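Methylmalonyl-CoA carboxyltransferase 12S subunit (Propionibacterium freudenreichii, PDB 1ON3) transfers the carboxyl group of methylmalonyl-CoA to the biotin of the 1.3S subunit, as the hexameric core of the transcarboxylase multienzyme complex. Local coordinates at residues F201-G204 against P205-K209; I192-T195 against K196-M200; G109-E113 against T114-K118; F73-K77 against A78-A82. All coordinates share one frame; numbering follows the deposited sequence.

Contact 1 (F201-G204 against P205-K209); sequences FITG and PQVIK. With DXX (methylmalonic acid), chain U.
The N-terminus of helix 205-212, with Gly204 as N-cap and Pro205 opening the first turn, forms part of the methylmalonic acid pocket. The first helical bond runs from Ile208 N to Gly204 O (2.9 Å, N-H...O angle 158°). Gly204 N gives a nearly straight bond to the acid's carboxylate atom O (2.9 Å, 167°), and Val207 CG2 packs 3.6 Å from the same oxygen. Val207 CG1 is pressed against Thr203 CG2 at a tight 3.5 Å, the two side chains crossing at about a right angle; Thr203 CG2 stands anti to its backbone N, which turns it toward the helix. Ile208 lays CG1 over the same methyl (3.9 Å from Thr203 CG2), with CD1 3.7 Å from Thr203 O, a buried carbonyl with no polar partner in the model. With Ile208 cut back to an alanine, Thr203 CG2 and Leu221 would probably lose part of their apolar cover. Phe201 meets Pro205 CD over one ring face, 4.2 Å from CZ. Glu380 of the second subunit accepts a bond from Ile202 N. One N-H, that of the N-cap residue, meets the acid, where the helix dipole would probably favour a negative charge.

Contact 2 (I192-T195 against K196-M200); sequences IIMT and KKAHM
This is a local contact round a tight turn: strand 191-195 of the mixed sheet ends in a type I beta turn from Thr195 to Ala198, and the chain comes back as the short strand 199-201, which pairs with strand 177-179. The turn is closed by Ala198 N, which donates to Thr195 O (3.1 Å) from well above the carbonyl plane. The Thr195 side chain adds an ST turn, superposed on the start of the beta turn: with OG1 set between its own backbone N and carbonyl carbon (chi1 72°), the hydroxyl accepts Lys197 N at 3.2 Å with an N-H...O angle of 149°. Water 1 sits 2.7 Å from Ala198 O and can donate there or to Thr195 O. Inside the bend Met194 does the packing. CG stands anti to the backbone N and the chain runs on extended, passing Ala198 CB at 3.9 Å from CG and bringing CE to 3.9 Å from Met200 CB. Farther along, Ile192 CD1 and Met200 CE meet more loosely. Ile174 of strand 170-175 also touches Ile192, Met194 and Ala198, while Lys196 forms a salt bridge with Glu239 and His199 NE2 bonds to Asp219. The chemistry is therefore divided: backbone and threonine hydroxyl fix the turn, and the extended Met194 chain lines the inside of the bend with carbon contacts.

Contact 3 (G109-E113 against T114-K118); sequences GSAGE and TQSTK. With MCA (methylmalonyl-coenzyme A), chain T.
Gln115 reaches back along the loop that leads into helix 113-129, its chain extended and CG anti to the backbone N (chi1 -173°), which carries the amide back alongside Ser110 and Ala111. OE1 sits 3.5 Å from Ala111 CA and NE2 lies 3.0 Å from Ser110 O; the amide's outside partners are Asp83 O for NE2 and Gln102 NE2 for OE1. Trimming Gln115 to an alanine is likely to deprive Asp83 O and Gln102 NE2 of this amide partner and to strip Ala111 of the packing it now has against the amide. Ser116 OG lies 4.1 Å from Ala111 CB, and water 2 joins Ser116 OG (2.7 Å) to Ala111 O. The Glu113 carboxylate and Thr114 OG1 share water 3, which donates to Glu113 OE2 at 2.9 Å, while Glu113 OE1 makes a salt bridge with Arg69 of the third subunit. Water 4 likewise links Thr117 OG1 to Glu113 O. Ser110 faces the other way, its CB 3.7 Å from N1 of the methylmalonyl-CoA adenine; OG bonds to Met107 O and Arg143. Gly112 is the N-cap, its carbonyl taking the bond from Ser116 N (3.0 Å, 163°), and Thr117 N follows to Glu113 O. This is a glycine N-capped helix whose preceding loop, through Ser110, lines the adenine part of the coenzyme A pocket in a carboxyltransferase of the ClpP/crotonase clan.

Contact 4 (F73-K77 against A78-A82); sequences FGMDK and AVVPA
Met75 O takes a hydrogen bond from His68 NE2 and a weak one from Ala78 N, the latter at 3.3 Å with an N-H...O angle of 132°. The bond from Ala78 N closes a tight bend of the long loop between strands 60-62 and 85-92 of the CoA carboxyltransferase N-terminal region. Ala78 N also approaches Gly74 O in a second weak bond (130°), though the place of Gly74 O is less certain. The backbone of Gly74 (phi 86°) calls for glycine, since a CB would be jammed against the preceding carbonyl. Lys77 bends back over the turn toward Ala78, but the course of its chain near Gly74 is doubtful. Arg143 touches both Met75 and Val80, joining this apolar patch to the coenzyme A pocket. The ring of Phe73 meets Phe449 and Tyr470 of the second subunit, so the loop also forms part of a subunit interface. Met75 points CB away from the residues that follow, but its bent chain carries the methyl round to meet them loosely, with CE 4.2 Å from Val80 CG2 and 4.4 Å from Ala78 CB.

How the contacts relate
Contacts 1, 2 and 3 are buried, whereas contact 4 is partly buried on an outlying loop, about 37 Å from the chain centre to its own centre. Contacts 1 and 2 follow one another through strand 199-201 into helix 205-212; one meets a ligand with a helix-start N-H, the other turns the chain at a strand end. Contacts 1 and 3 are both starts of helices capped by a glycine, on different helices, but the first offers a backbone N-H to the acid while the second carries waters and a long glutamine amide. Contacts 3 and 4 touch through a probable hydrogen bond, Lys118 NZ to Ala82 O (3.0 Å). Contact 4 relies on weak backbone bonds and thin apolar packing.

Contact 1 (F201-G204 against P205-K209)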
loop_
_atom_site.group_PDB
_atom_site.type_symbol
_atom_site.label_atom_id
_atom_site.label_comp_id
_atom_site.label_asym_id
_atom_site.label_seq_id
_atom_site.Cartn_x
_atom_site.Cartn_y
_atom_site.Cartn_z
ATOM N N PHE E 201 33.427 -5.936 -27.946
ATOM C CA PHE E 201 33.065 -5.004 -29.009
ATOM C C PHE E 201 31.748 -5.405 -29.660
ATOM O O PHE E 201 31.344 -6.572 -29.605
ATOM C CB PHE E 201 34.182 -4.912 -30.061
ATOM C CG PHE E 201 34.772 -6.237 -30.452
ATOM C CD1 PHE E 201 34.001 -7.200 -31.102
ATOM C CD2 PHE E 201 36.105 -6.525 -30.164
ATOM C CE1 PHE E 201 34.551 -8.434 -31.462
ATOM C CE2 PHE E 201 36.667 -7.751 -30.517
ATOM C CZ PHE E 201 35.891 -8.710 -31.167
ATOM N N ILE E 202 31.059 -4.430 -30.235
ATOM C CA ILE E 202 29.788 -4.714 -30.890
ATOM C C ILE E 202 30.104 -5.247 -32.282
ATOM O O ILE E 202 29.513 -6.227 -32.725
ATOM C CB ILE E 202 28.907 -3.448 -30.992
ATOM C CG1 ILE E 202 28.373 -3.077 -29.599
ATOM C CG2 ILE E 202 27.744 -3.692 -31.949
ATOM C CD1 ILE E 202 27.787 -4.278 -28.825
ATOM N N THR E 203 31.044 -4.595 -32.962
ATOM C CA THR E 203 31.457 -5.023 -34.295
ATOM C C THR E 203 32.955 -5.346 -34.286
ATOM O O THR E 203 33.771 -4.559 -33.794
ATOM C CB THR E 203 31.168 -3.935 -35.340
ATOM O OG1 THR E 203 29.797 -3.533 -35.232
ATOM C CG2 THR E 203 31.414 -4.466 -36.753
ATOM N N GLY E 204 33.309 -6.504 -34.837
ATOM C CA GLY E 204 34.698 -6.919 -34.866
ATOM C C GLY E 204 35.577 -6.104 -35.794
ATOM O O GLY E 204 35.070 -5.402 -36.667
ATOM N N PRO E 205 36.909 -6.176 -35.623
ATOM C CA PRO E 205 37.869 -5.442 -36.451
ATOM C C PRO E 205 37.764 -5.832 -37.923
ATOM O O PRO E 205 37.804 -4.973 -38.803
ATOM C CB PRO E 205 39.219 -5.836 -35.857
ATOM C CG PRO E 205 38.895 -6.147 -34.428
ATOM C CD PRO E 205 37.602 -6.918 -34.555
ATOM N N GLN E 206 37.634 -7.129 -38.188
ATOM C CA GLN E 206 37.528 -7.596 -39.564
ATOM C C GLN E 206 36.335 -6.925 -40.231
ATOM O O GLN E 206 36.472 -6.305 -41.281
ATOM C CB GLN E 206 37.359 -9.122 -39.616
ATOM C CG GLN E 206 38.566 -9.937 -39.142
ATOM C CD GLN E 206 38.900 -9.714 -37.674
ATOM O OE1 GLN E 206 38.015 -9.734 -36.814
ATOM N NE2 GLN E 206 40.181 -9.512 -37.381
ATOM N N VAL E 207 35.167 -7.041 -39.608
ATOM C CA VAL E 207 33.963 -6.443 -40.161
ATOM C C VAL E 207 34.129 -4.938 -40.344
ATOM O O VAL E 207 33.711 -4.386 -41.364
ATOM C CB VAL E 207 32.734 -6.736 -39.273
ATOM C CG1 VAL E 207 31.504 -6.046 -39.835
ATOM C CG2 VAL E 207 32.505 -8.236 -39.188
ATOM N N ILE E 208 34.743 -4.272 -39.368
ATOM C CA ILE E 208 34.954 -2.828 -39.463
ATOM C C ILE E 208 35.803 -2.489 -40.683
ATOM O O ILE E 208 35.544 -1.511 -41.385
ATOM C CB ILE E 208 35.653 -2.271 -38.193
ATOM C CG1 ILE E 208 34.664 -2.280 -37.019
ATOM C CG2 ILE E 208 36.167 -0.866 -38.452
ATOM C CD1 ILE E 208 35.247 -1.788 -35.700
ATOM N N LYS E 209 36.831 -3.296 -40.926
ATOM C CA LYS E 209 37.705 -3.073 -42.073
ATOM C C LYS E 209 36.895 -3.292 -43.347
ATOM O O LYS E 209 36.930 -2.475 -44.263
ATOM C CB LYS E 209 38.894 -4.039 -42.035
ATOM C CG LYS E 209 39.892 -3.837 -43.165
ATOM C CD LYS E 209 40.476 -2.431 -43.134
ATOM C CE LYS E 209 41.455 -2.185 -44.280
ATOM N NZ LYS E 209 42.616 -3.115 -44.234
HETATM C C1 DXX U . 28.753 -8.889 -36.577
HETATM O O1 DXX U . 28.436 -10.061 -37.091
HETATM C CA DXX U . 29.240 -8.885 -35.459
HETATM C CB DXX U . 28.167 -8.642 -34.598
HETATM C C DXX U . 30.581 -9.062 -34.979
HETATM O O DXX U . 31.414 -8.500 -35.722
HETATM O O2 DXX U . 30.883 -9.687 -33.945
#

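Contact 2 (I192-T195 against K196-M200)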
loop_
_atom_site.group_PDB
_atom_site.type_symbol
_atom_site.label_atom_id
_atom_site.label_comp_id
_atom_site.label_asym_id
_atom_site.label_seq_id
_atom_site.Cartn_x
_atom_site.Cartn_y
_atom_site.Cartn_z
ATOM N N ILE E 192 31.571 -3.560 -14.618
ATOM C CA ILE E 192 32.299 -4.461 -15.505
ATOM C C ILE E 192 33.778 -4.486 -15.130
ATOM O O ILE E 192 34.423 -3.435 -15.106
ATOM C CB ILE E 192 32.219 -4.032 -16.985
ATOM C CG1 ILE E 192 30.769 -4.080 -17.473
ATOM C CG2 ILE E 192 33.101 -4.966 -17.829
ATOM C CD1 ILE E 192 30.593 -3.520 -18.896
ATOM N N ILE E 193 34.297 -5.679 -14.817
ATOM C CA ILE E 193 35.713 -5.877 -14.503
ATOM C C ILE E 193 36.218 -6.620 -15.727
ATOM O O ILE E 193 35.682 -7.668 -16.066
ATOM C CB ILE E 193 35.937 -6.792 -13.281
ATOM C CG1 ILE E 193 35.360 -6.138 -12.024
ATOM C CG2 ILE E 193 37.426 -7.030 -13.074
ATOM C CD1 ILE E 193 35.129 -7.142 -10.900
ATOM N N MET E 194 37.237 -6.076 -16.380
ATOM C CA MET E 194 37.778 -6.666 -17.597
ATOM C C MET E 194 39.264 -6.984 -17.447
ATOM O O MET E 194 40.041 -6.116 -17.053
ATOM C CB MET E 194 37.563 -5.666 -18.735
ATOM C CG MET E 194 37.549 -6.238 -20.105
ATOM S SD MET E 194 36.985 -5.027 -21.326
ATOM C CE MET E 194 37.681 -5.837 -22.781
ATOM N N THR E 195 39.671 -8.217 -17.767
ATOM C CA THR E 195 41.084 -8.582 -17.654
ATOM C C THR E 195 41.834 -8.153 -18.911
ATOM O O THR E 195 41.216 -7.827 -19.932
ATOM C CB THR E 195 41.288 -10.095 -17.504
ATOM O OG1 THR E 195 41.011 -10.729 -18.759
ATOM C CG2 THR E 195 40.377 -10.659 -16.422
ATOM N N LYS E 196 43.164 -8.164 -18.847
ATOM C CA LYS E 196 43.959 -7.760 -20.004
ATOM C C LYS E 196 44.006 -8.831 -21.097
ATOM O O LYS E 196 44.589 -8.626 -22.160
ATOM C CB LYS E 196 45.369 -7.341 -19.560
ATOM C CG LYS E 196 45.332 -5.987 -18.871
ATOM C CD LYS E 196 46.697 -5.438 -18.517
ATOM C CE LYS E 196 46.545 -4.002 -18.003
ATOM N NZ LYS E 196 47.839 -3.374 -17.634
ATOM N N LYS E 197 43.359 -9.963 -20.848
ATOM C CA LYS E 197 43.311 -11.021 -21.848
ATOM C C LYS E 197 41.965 -10.961 -22.568
ATOM O O LYS E 197 41.754 -11.630 -23.573
ATOM C CB LYS E 197 43.481 -12.391 -21.185
ATOM C CG LYS E 197 44.878 -12.654 -20.640
ATOM C CD LYS E 197 45.915 -12.661 -21.761
ATOM C CE LYS E 197 47.272 -13.127 -21.243
ATOM N NZ LYS E 197 47.723 -12.306 -20.077
ATOM N N ALA E 198 41.060 -10.139 -22.053
ATOM C CA ALA E 198 39.723 -10.021 -22.631
ATOM C C ALA E 198 39.582 -8.990 -23.738
ATOM O O ALA E 198 40.413 -8.101 -23.890
ATOM C CB ALA E 198 38.701 -9.718 -21.523
ATOM N N HIS E 199 38.523 -9.147 -24.527
ATOM C CA HIS E 199 38.195 -8.215 -25.597
ATOM C C HIS E 199 36.678 -8.138 -25.684
ATOM O O HIS E 199 35.973 -9.130 -25.477
ATOM C CB HIS E 199 38.810 -8.651 -26.934
ATOM C CG HIS E 199 40.307 -8.650 -26.925
ATOM N ND1 HIS E 199 41.049 -9.742 -26.528
ATOM C CD2 HIS E 199 41.200 -7.659 -27.169
ATOM C CE1 HIS E 199 42.333 -9.424 -26.522
ATOM N NE2 HIS E 199 42.451 -8.164 -26.906
ATOM N N MET E 200 36.175 -6.949 -25.973
ATOM C CA MET E 200 34.742 -6.727 -26.053
ATOM C C MET E 200 34.463 -5.699 -27.148
ATOM O O MET E 200 35.186 -4.718 -27.278
ATOM C CB MET E 200 34.255 -6.208 -24.691
ATOM C CG MET E 200 32.790 -5.860 -24.596
ATOM S SD MET E 200 32.283 -5.734 -22.845
ATOM C CE MET E 200 32.972 -4.125 -22.376
HETATM O O HOH W 1 42.210 -6.552 -22.694
#

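Contact 3 (G109-E113 against T114-K118)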
loop_
_atom_site.group_PDB
_atom_site.type_symbol
_atom_site.label_atom_id
_atom_site.label_comp_id
_atom_site.label_asym_id
_atom_site.label_seq_id
_atom_site.Cartn_x
_atom_site.Cartn_y
_atom_site.Cartn_z
ATOM N N GLY E 109 32.533 -21.022 -26.065
ATOM C CA GLY E 109 31.675 -20.357 -25.099
ATOM C C GLY E 109 30.468 -19.687 -25.743
ATOM O O GLY E 109 29.756 -18.924 -25.083
ATOM N N SER E 110 30.239 -19.967 -27.029
ATOM C CA SER E 110 29.110 -19.391 -27.758
ATOM C C SER E 110 27.835 -19.614 -26.969
ATOM O O SER E 110 27.616 -20.691 -26.418
ATOM C CB SER E 110 28.972 -20.021 -29.143
ATOM O OG SER E 110 28.792 -21.424 -29.050
ATOM N N ALA E 111 26.994 -18.586 -26.941
ATOM C CA ALA E 111 25.760 -18.605 -26.176
ATOM C C ALA E 111 24.611 -19.397 -26.770
ATOM O O ALA E 111 23.843 -18.877 -27.575
ATOM C CB ALA E 111 25.313 -17.182 -25.908
ATOM N N GLY E 112 24.495 -20.659 -26.362
ATOM C CA GLY E 112 23.395 -21.465 -26.848
ATOM C C GLY E 112 22.105 -20.962 -26.218
ATOM O O GLY E 112 22.122 -20.250 -25.217
ATOM N N GLU E 113 20.979 -21.319 -26.812
ATOM C CA GLU E 113 19.686 -20.926 -26.289
ATOM C C GLU E 113 19.530 -21.467 -24.860
ATOM O O GLU E 113 19.083 -20.758 -23.961
ATOM C CB GLU E 113 18.601 -21.477 -27.223
ATOM C CG GLU E 113 17.292 -21.845 -26.581
ATOM C CD GLU E 113 16.386 -22.610 -27.542
ATOM O OE1 GLU E 113 15.537 -21.973 -28.201
ATOM O OE2 GLU E 113 16.542 -23.850 -27.642
ATOM N N THR E 114 19.906 -22.720 -24.650
ATOM C CA THR E 114 19.787 -23.320 -23.329
ATOM C C THR E 114 20.780 -22.701 -22.356
ATOM O O THR E 114 20.464 -22.544 -21.174
ATOM C CB THR E 114 19.982 -24.852 -23.379
ATOM O OG1 THR E 114 18.857 -25.449 -24.038
ATOM C CG2 THR E 114 20.091 -25.427 -21.973
ATOM N N GLN E 115 21.970 -22.350 -22.851
ATOM C CA GLN E 115 22.981 -21.702 -22.014
ATOM C C GLN E 115 22.390 -20.399 -21.464
ATOM O O GLN E 115 22.484 -20.112 -20.268
ATOM C CB GLN E 115 24.246 -21.367 -22.824
ATOM C CG GLN E 115 25.390 -20.839 -21.957
ATOM C CD GLN E 115 26.481 -20.153 -22.755
ATOM O OE1 GLN E 115 26.578 -18.913 -22.778
ATOM N NE2 GLN E 115 27.302 -20.949 -23.427
ATOM N N SER E 116 21.763 -19.620 -22.335
ATOM C CA SER E 116 21.166 -18.358 -21.899
ATOM C C SER E 116 19.995 -18.580 -20.956
ATOM O O SER E 116 19.758 -17.774 -20.057
ATOM C CB SER E 116 20.712 -17.525 -23.098
ATOM O OG SER E 116 21.832 -16.975 -23.785
ATOM N N THR E 117 19.249 -19.657 -21.160
ATOM C CA THR E 117 18.126 -19.945 -20.279
ATOM C C THR E 117 18.653 -20.275 -18.884
ATOM O O THR E 117 18.065 -19.856 -17.889
ATOM C CB THR E 117 17.289 -21.117 -20.816
ATOM O OG1 THR E 117 16.696 -20.721 -22.057
ATOM C CG2 THR E 117 16.193 -21.495 -19.832
ATOM N N LYS E 118 19.767 -21.007 -18.821
ATOM C CA LYS E 118 20.387 -21.381 -17.544
ATOM C C LYS E 118 20.811 -20.119 -16.783
ATOM O O LYS E 118 20.622 -19.991 -15.559
ATOM C CB LYS E 118 21.632 -22.259 -17.782
ATOM C CG LYS E 118 21.347 -23.749 -18.052
ATOM C CD LYS E 118 22.626 -24.570 -18.226
ATOM C CE LYS E 118 23.479 -24.569 -16.974
ATOM N NZ LYS E 118 24.678 -25.447 -17.120
HETATM C C8 MCA T . 33.257 -18.905 -31.704
HETATM N N9 MCA T . 32.897 -20.209 -32.059
HETATM C C4 MCA T . 31.543 -20.126 -32.342
HETATM C C5 MCA T . 31.195 -18.771 -32.131
HETATM N N7 MCA T . 32.288 -18.025 -31.732
HETATM N N3 MCA T . 30.680 -21.145 -32.747
HETATM C C2 MCA T . 29.391 -20.696 -32.937
HETATM N N1 MCA T . 28.938 -19.409 -32.762
HETATM C C6 MCA T . 29.819 -18.409 -32.353
HETATM N N6 MCA T . 29.333 -17.175 -32.192
HETATM C "C1'" MCA T . 33.613 -21.364 -32.138
HETATM C "C2'" MCA T . 34.594 -21.266 -33.311
HETATM O "O2'" MCA T . 33.986 -21.644 -34.515
HETATM C "C3'" MCA T . 35.723 -22.142 -32.829
HETATM O "O3'" MCA T . 35.472 -23.485 -33.205
HETATM C "C4'" MCA T . 35.769 -21.970 -31.299
HETATM O "O4'" MCA T . 34.405 -21.511 -30.959
HETATM C "C5'" MCA T . 36.735 -20.868 -30.705
HETATM O "O5'" MCA T . 37.274 -20.320 -31.634
HETATM P P1 MCA T . 38.391 -19.854 -32.312
HETATM O O11 MCA T . 38.129 -19.288 -33.530
HETATM O O12 MCA T . 38.997 -21.045 -32.281
HETATM O O6 MCA T . 39.186 -18.637 -31.557
HETATM P P2 MCA T . 39.801 -17.557 -31.079
HETATM O O21 MCA T . 40.638 -17.669 -32.178
HETATM O O22 MCA T . 40.174 -17.473 -29.723
HETATM O O7 MCA T . 38.784 -16.371 -31.434
HETATM C CPB MCA T . 37.653 -16.299 -31.036
HETATM C CPA MCA T . 36.619 -15.239 -31.374
HETATM C CP7 MCA T . 36.195 -15.879 -32.715
HETATM C CP9 MCA T . 37.187 -13.800 -31.341
HETATM C CP8 MCA T . 35.502 -15.325 -30.304
HETATM O OP3 MCA T . 35.754 -17.036 -32.608
HETATM C CP6 MCA T . 35.190 -15.296 -33.530
HETATM O OP2 MCA T . 35.343 -14.069 -33.879
HETATM N NP2 MCA T . 34.000 -16.084 -33.915
HETATM C CP5 MCA T . 32.822 -15.303 -34.090
HETATM C CP4 MCA T . 32.132 -14.124 -33.667
HETATM C CP3 MCA T . 30.769 -13.754 -34.007
HETATM O OP1 MCA T . 30.693 -13.806 -35.361
HETATM N NP1 MCA T . 29.557 -13.352 -33.283
HETATM C CP2 MCA T . 28.462 -13.114 -34.182
HETATM C CP1 MCA T . 27.273 -12.896 -33.346
HETATM P P3 MCA T . 36.196 -24.964 -33.226
HETATM O O31 MCA T . 37.143 -24.434 -34.260
HETATM O O32 MCA T . 35.214 -25.944 -33.797
HETATM O O33 MCA T . 36.949 -25.445 -32.011
HETATM S S MCA T . 25.956 -12.615 -34.077
HETATM C CS1 MCA T . 25.446 -12.517 -32.525
HETATM O OS1 MCA T . 25.994 -12.649 -31.395
HETATM C CS2 MCA T . 24.742 -11.315 -32.358
HETATM C CS3 MCA T . 23.483 -11.406 -31.959
HETATM C CS4 MCA T . 25.060 -9.791 -32.420
HETATM O OS4 MCA T . 24.190 -8.954 -32.668
HETATM O OS5 MCA T . 26.230 -9.501 -32.213
HETATM O O HOH W 2 21.419 -17.613 -26.383
HETATM O O HOH W 3 18.699 -25.505 -26.644
HETATM O O HOH W 4 16.944 -18.909 -24.026
#

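Contact 4 (F73-K77 against A78-A82)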
loop_
_atom_site.group_PDB
_atom_site.type_symbol
_atom_site.label_atom_id
_atom_site.label_comp_id
_atom_site.label_asym_id
_atom_site.label_seq_id
_atom_site.Cartn_x
_atom_site.Cartn_y
_atom_site.Cartn_z
ATOM N N PHE E 73 22.211 -27.705 -38.150
ATOM C CA PHE E 73 23.629 -27.555 -38.443
ATOM C C PHE E 73 24.588 -28.274 -37.492
ATOM O O PHE E 73 25.530 -27.681 -36.962
ATOM C CB PHE E 73 23.960 -26.062 -38.543
ATOM C CG PHE E 73 23.140 -25.337 -39.588
ATOM C CD1 PHE E 73 23.280 -25.650 -40.939
ATOM C CD2 PHE E 73 22.189 -24.389 -39.220
ATOM C CE1 PHE E 73 22.486 -25.031 -41.908
ATOM C CE2 PHE E 73 21.388 -23.764 -40.179
ATOM C CZ PHE E 73 21.535 -24.087 -41.528
ATOM N N GLY E 74 24.324 -29.559 -37.279
ATOM C CA GLY E 74 25.181 -30.373 -36.442
ATOM C C GLY E 74 24.914 -30.360 -34.953
ATOM O O GLY E 74 25.559 -31.094 -34.209
ATOM N N MET E 75 23.967 -29.546 -34.500
ATOM C CA MET E 75 23.699 -29.501 -33.075
ATOM C C MET E 75 23.088 -30.798 -32.572
ATOM O O MET E 75 23.206 -31.131 -31.390
ATOM C CB MET E 75 22.798 -28.309 -32.745
ATOM C CG MET E 75 23.472 -26.964 -32.979
ATOM S SD MET E 75 25.059 -26.769 -32.128
ATOM C CE MET E 75 24.557 -27.047 -30.392
ATOM N N ASP E 76 22.460 -31.550 -33.475
ATOM C CA ASP E 76 21.826 -32.814 -33.105
ATOM C C ASP E 76 22.828 -33.865 -32.651
ATOM O O ASP E 76 22.500 -34.745 -31.853
ATOM C CB ASP E 76 21.001 -33.364 -34.275
ATOM C CG ASP E 76 21.816 -33.545 -35.549
ATOM O OD1 ASP E 76 21.317 -34.243 -36.457
ATOM O OD2 ASP E 76 22.936 -32.993 -35.658
ATOM N N LYS E 77 24.052 -33.766 -33.148
ATOM C CA LYS E 77 25.099 -34.715 -32.791
ATOM C C LYS E 77 26.107 -34.116 -31.812
ATOM O O LYS E 77 26.897 -34.838 -31.207
ATOM C CB LYS E 77 25.829 -35.171 -34.062
ATOM C CG LYS E 77 26.419 -34.015 -34.888
ATOM C CD LYS E 77 27.600 -33.339 -34.171
ATOM C CE LYS E 77 28.040 -32.046 -34.841
ATOM N NZ LYS E 77 29.064 -31.330 -34.022
ATOM N N ALA E 78 26.084 -32.795 -31.658
ATOM C CA ALA E 78 27.036 -32.137 -30.779
ATOM C C ALA E 78 26.873 -32.449 -29.297
ATOM O O ALA E 78 25.756 -32.535 -28.779
ATOM C CB ALA E 78 26.987 -30.626 -31.001
ATOM N N VAL E 79 28.011 -32.645 -28.635
ATOM C CA VAL E 79 28.073 -32.903 -27.197
ATOM C C VAL E 79 28.589 -31.571 -26.651
ATOM O O VAL E 79 29.725 -31.178 -26.926
ATOM C CB VAL E 79 29.085 -34.018 -26.856
ATOM C CG1 VAL E 79 29.282 -34.095 -25.348
ATOM C CG2 VAL E 79 28.578 -35.365 -27.379
ATOM N N VAL E 80 27.751 -30.878 -25.889
ATOM C CA VAL E 80 28.100 -29.560 -25.356
ATOM C C VAL E 80 27.860 -29.529 -23.849
ATOM O O VAL E 80 26.814 -29.067 -23.391
ATOM C CB VAL E 80 27.216 -28.485 -26.044
ATOM C CG1 VAL E 80 27.754 -27.095 -25.794
ATOM C CG2 VAL E 80 27.133 -28.766 -27.538
ATOM N N PRO E 81 28.838 -30.003 -23.056
ATOM C CA PRO E 81 28.741 -30.044 -21.588
ATOM C C PRO E 81 28.193 -28.760 -20.936
ATOM O O PRO E 81 28.744 -27.675 -21.137
ATOM C CB PRO E 81 30.178 -30.334 -21.157
ATOM C CG PRO E 81 30.717 -31.162 -22.303
ATOM C CD PRO E 81 30.176 -30.434 -23.514
ATOM N N ALA E 82 27.119 -28.904 -20.155
ATOM C CA ALA E 82 26.477 -27.790 -19.445
ATOM C C ALA E 82 26.029 -26.670 -20.379
ATOM O O ALA E 82 25.650 -25.577 -19.932
ATOM C CB ALA E 82 27.441 -27.227 -18.389
#